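PDB 6SMT: 6-phosphogluconate dehydrogenase, NAD-binding from Mycolicibacterium smegmatis MC2 155, which reduces imines with S-enantioselectivity, with NADPH as the bound nicotinamide cofactor. Local coordinates for the interface of chains A and B. Coordinates in Å, arbitrary orientation; residue numbers count along the deposited sequence, not the author numbering. Chains: chain A/B, 6-phosphogluconate dehydrogenase, NAD-binding.

Contacts 1 and 2 are neighbouring parts of one two-fold symmetric interface between chains A and B, the centres of their C-alpha atoms about 7 Å apart. They share A:Gly189, A:Leu265 and B:Thr185. Both use helix 171-199 of each chain; helix 263-280 comes from both chains in contact 2 but from chain A alone in contact 1, where helix 241-258 of chain A is added. Contact 2 packs Thr185, Gly189 and Leu264 of both chains together near the two-fold axis, whereas contact 1 sets a buried aspartate of one long helix against a histidine of the other. Such intertwined helical dimers are typical of imine reductases.

Contact 1: the interface of chains A and B. Residues chain A 189, 192-193, 251, 265; chain B 180-182, 185.
B:Asp181 of helix 171-199 pushes its carboxylate between helices 171-199 and 263-280 of chain A, where A:His192 receives it. This helix-helix patch of the two-fold dimer interface pairs the two copies of helix 171-199, with helices 241-258 and 263-280 of chain A alongside. The ring nitrogen ND1 of A:His192 donates a short hydrogen bond of 2.5 Å to OD2 of B:Asp181, close to straight at 162° at the hydrogen. OD2 lies almost exactly in the imidazole plane and is met on its syn side, a little out of the carboxylate plane, while ring and carboxylate stand 76° apart. Both side chains extend with CG anti to the backbone N (chi1 -174° for A:His192), which brings the two groups together from opposite helices. The pairing of a carboxylate with an imidazole could favour a protonated histidine.

Leucine and alanine residues lie beside the bond. A:Leu265 comes across B:Asp181 at about a right angle and rests its CD1 methyl 3.6 Å from OD1, the other carboxylate oxygen, while CA of A:Ala193 lies 3.4 Å from OD2. One turn further along chain B, CG2 of B:Thr185 lies 3.6 Å from CA of A:Gly189; the glycine, having no side chain, probably allows the close approach. At the other flank A:Leu251 reaches from helix 241-258, its CD2 methyl 3.9 Å from CB of B:Leu180 and its CD1 near the backbone of B:Asp181.

The hydroxyl of B:Thr185 is turned back to its own helix: OG1 donates to the backbone O of B:Asp181 at 2.7 Å, tilted from the carbonyl plane.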
loop_
_atom_site.group_PDB
_atom_site.type_symbol
_atom_site.label_atom_id
_atom_site.label_comp_id
_atom_site.label_asym_id
_atom_site.label_seq_id
_atom_site.Cartn_x
_atom_site.Cartn_y
_atom_site.Cartn_z
ATOM N N GLY A 189 -4.311 2.910 4.784
ATOM C CA GLY A 189 -3.498 4.112 4.620
ATOM C C GLY A 189 -4.065 5.061 3.595
ATOM O O GLY A 189 -4.090 6.299 3.828
ATOM N N HIS A 192 -7.170 6.925 5.034
ATOM C CA HIS A 192 -6.663 7.920 6.011
ATOM C C HIS A 192 -6.065 9.116 5.268
ATOM O O HIS A 192 -6.350 10.273 5.643
ATOM C CB HIS A 192 -5.671 7.223 6.923
ATOM C CG HIS A 192 -5.176 8.047 8.034
ATOM N ND1 HIS A 192 -4.098 8.887 7.854
ATOM C CD2 HIS A 192 -5.640 8.196 9.303
ATOM C CE1 HIS A 192 -3.951 9.549 9.020
ATOM N NE2 HIS A 192 -4.893 9.192 9.911
ATOM N N ALA A 193 -5.277 8.847 4.257
ATOM C CA ALA A 193 -4.593 9.918 3.515
ATOM C C ALA A 193 -5.651 10.832 2.900
ATOM O O ALA A 193 -5.485 12.016 2.908
ATOM C CB ALA A 193 -3.692 9.341 2.479
ATOM N N LEU A 251 3.590 13.109 10.399
ATOM C CA LEU A 251 2.367 12.548 9.828
ATOM C C LEU A 251 1.301 12.398 10.933
ATOM O O LEU A 251 0.149 12.739 10.693
ATOM C CB LEU A 251 2.635 11.182 9.160
ATOM C CG LEU A 251 3.767 11.151 8.124
ATOM C CD1 LEU A 251 3.900 9.775 7.493
ATOM C CD2 LEU A 251 3.526 12.152 7.056
ATOM N N LEU A 265 -0.577 4.762 11.750
ATOM C CA LEU A 265 0.752 5.366 11.872
ATOM C C LEU A 265 1.336 5.243 13.292
ATOM O O LEU A 265 2.532 5.134 13.391
ATOM C CB LEU A 265 0.636 6.814 11.441
ATOM C CG LEU A 265 0.402 7.076 9.952
ATOM C CD1 LEU A 265 -0.096 8.478 9.710
ATOM C CD2 LEU A 265 1.646 6.827 9.226
ATOM N N LEU B 180 2.947 10.546 2.020
ATOM C CA LEU B 180 3.806 9.706 2.866
ATOM C C LEU B 180 2.989 8.853 3.805
ATOM O O LEU B 180 3.454 7.780 4.225
ATOM C CB LEU B 180 4.674 10.645 3.692
ATOM C CG LEU B 180 5.756 11.363 2.905
ATOM C CD1 LEU B 180 6.532 12.292 3.853
ATOM C CD2 LEU B 180 6.722 10.455 2.183
ATOM N N ASP B 181 1.855 9.314 4.261
ATOM C CA ASP B 181 0.909 8.506 5.046
ATOM C C ASP B 181 0.581 7.231 4.255
ATOM O O ASP B 181 0.749 6.112 4.770
ATOM C CB ASP B 181 -0.297 9.355 5.350
ATOM C CG ASP B 181 -1.452 8.728 5.988
ATOM O OD1 ASP B 181 -1.326 7.552 6.429
ATOM O OD2 ASP B 181 -2.477 9.415 6.080
ATOM N N LEU B 182 0.138 7.409 3.026
ATOM C CA LEU B 182 -0.134 6.225 2.150
ATOM C C LEU B 182 1.104 5.355 2.062
ATOM O O LEU B 182 1.022 4.117 2.204
ATOM C CB LEU B 182 -0.602 6.738 0.811
ATOM C CG LEU B 182 -0.672 5.698 -0.289
ATOM C CD1 LEU B 182 -1.653 4.612 0.085
ATOM C CD2 LEU B 182 -0.949 6.308 -1.620
ATOM N N THR B 185 2.341 3.651 5.503
ATOM C CA THR B 185 1.353 2.677 5.957
ATOM C C THR B 185 1.507 1.415 5.122
ATOM O O THR B 185 1.487 0.300 5.636
ATOM C CB THR B 185 -0.033 3.258 5.947
ATOM O OG1 THR B 185 -0.076 4.452 6.774
ATOM C CG2 THR B 185 -1.037 2.276 6.486
#

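Contact 2: the interface of chains A and B. Residues chain A 185, 189, 264-265; chain B 185, 189, 264, 268.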
loop_
_atom_site.group_PDB
_atom_site.type_symbol
_atom_site.label_atom_id
_atom_site.label_comp_id
_atom_site.label_asym_id
_atom_site.label_seq_id
_atom_site.Cartn_x
_atom_site.Cartn_y
_atom_site.Cartn_z
ATOM N N THR A 185 -3.993 -3.167 4.608
ATOM C CA THR A 185 -3.201 -2.150 5.331
ATOM C C THR A 185 -2.997 -0.951 4.404
ATOM O O THR A 185 -3.150 0.213 4.820
ATOM C CB THR A 185 -1.893 -2.724 5.827
ATOM O OG1 THR A 185 -2.134 -3.845 6.700
ATOM C CG2 THR A 185 -1.097 -1.711 6.597
ATOM N N GLY A 189 -4.311 2.910 4.784
ATOM C CA GLY A 189 -3.498 4.112 4.620
ATOM C C GLY A 189 -4.065 5.061 3.595
ATOM O O GLY A 189 -4.090 6.299 3.828
ATOM N N LEU A 264 -3.036 3.595 12.640
ATOM C CA LEU A 264 -2.077 2.817 11.851
ATOM C C LEU A 264 -0.680 3.425 11.934
ATOM O O LEU A 264 0.300 2.671 12.196
ATOM C CB LEU A 264 -2.560 2.641 10.396
ATOM C CG LEU A 264 -3.534 1.439 10.208
ATOM C CD1 LEU A 264 -4.920 1.819 10.542
ATOM C CD2 LEU A 264 -3.510 0.905 8.788
ATOM N N LEU A 265 -0.577 4.762 11.750
ATOM C CA LEU A 265 0.752 5.366 11.872
ATOM C C LEU A 265 1.336 5.243 13.292
ATOM O O LEU A 265 2.532 5.134 13.391
ATOM C CB LEU A 265 0.636 6.814 11.441
ATOM C CG LEU A 265 0.402 7.076 9.952
ATOM C CD1 LEU A 265 -0.096 8.478 9.710
ATOM C CD2 LEU A 265 1.646 6.827 9.226
ATOM N N THR B 185 2.341 3.651 5.503
ATOM C CA THR B 185 1.353 2.677 5.957
ATOM C C THR B 185 1.507 1.415 5.122
ATOM O O THR B 185 1.487 0.300 5.636
ATOM C CB THR B 185 -0.033 3.258 5.947
ATOM O OG1 THR B 185 -0.076 4.452 6.774
ATOM C CG2 THR B 185 -1.037 2.276 6.486
ATOM N N GLY B 189 2.541 -2.414 6.196
ATOM C CA GLY B 189 1.794 -3.609 5.774
ATOM C C GLY B 189 2.696 -4.615 5.121
ATOM O O GLY B 189 2.582 -5.837 5.377
ATOM N N LEU B 264 -1.323 -2.610 13.143
ATOM C CA LEU B 264 -1.925 -1.858 12.049
ATOM C C LEU B 264 -3.289 -2.450 11.711
ATOM O O LEU B 264 -4.285 -1.724 11.571
ATOM C CB LEU B 264 -1.027 -1.756 10.813
ATOM C CG LEU B 264 -0.031 -0.561 10.842
ATOM C CD1 LEU B 264 1.089 -0.954 11.698
ATOM C CD2 LEU B 264 0.380 -0.118 9.480
ATOM N N PHE B 268 -7.177 -0.864 11.911
ATOM C CA PHE B 268 -8.122 -0.912 10.791
ATOM C C PHE B 268 -9.435 -1.593 11.180
ATOM O O PHE B 268 -10.505 -1.132 10.807
ATOM C CB PHE B 268 -7.435 -1.611 9.598
ATOM C CG PHE B 268 -8.232 -1.551 8.320
ATOM C CD1 PHE B 268 -8.507 -0.353 7.672
ATOM C CD2 PHE B 268 -8.678 -2.737 7.758
ATOM C CE1 PHE B 268 -9.245 -0.332 6.502
ATOM C CE2 PHE B 268 -9.380 -2.696 6.571
ATOM C CZ PHE B 268 -9.654 -1.529 5.955
#
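The backbone O of A:Leu264 is met by the side chain of B:Leu264, whose CG lies 3.5 Å away, with its CD1 and CD2 methyls on the same side, slightly farther off; the contact is one of van der Waals packing. The two-fold relation returns it, with CG of A:Leu264 against the backbone O of B:Leu264. The two leucines thus meet across the symmetry axis, the two isobutyl groups crossing at an oblique angle, each over the backbone of the opposite helix 263-280. CD1 of A:Leu264 continues to the start of the next turn, 3.8 Å from the backbone N of B:Phe268.

Next to the leucines the two copies of helix 171-199 come together through their threonines. In A:Thr185 CG2 is anti to the backbone N while OG1 sits beside that nitrogen (chi1 -59°), and it is therefore the methyl that faces chain B. This methyl lies 3.4 Å from the backbone O of B:Thr185 and 3.6 Å from CA of B:Gly189. The threonine methyls themselves face each other, with 4.0 Å between CG2 of A:Thr185 and CG2 of B:Thr185. CD2 of B:Leu264 lies 3.6 Å from CG2 of A:Thr185, joining the leucine and threonine layers.

This close apolar packing near the two-fold axis likely contributes to holding helices 171-199 and 263-280 of both chains together in the dimer.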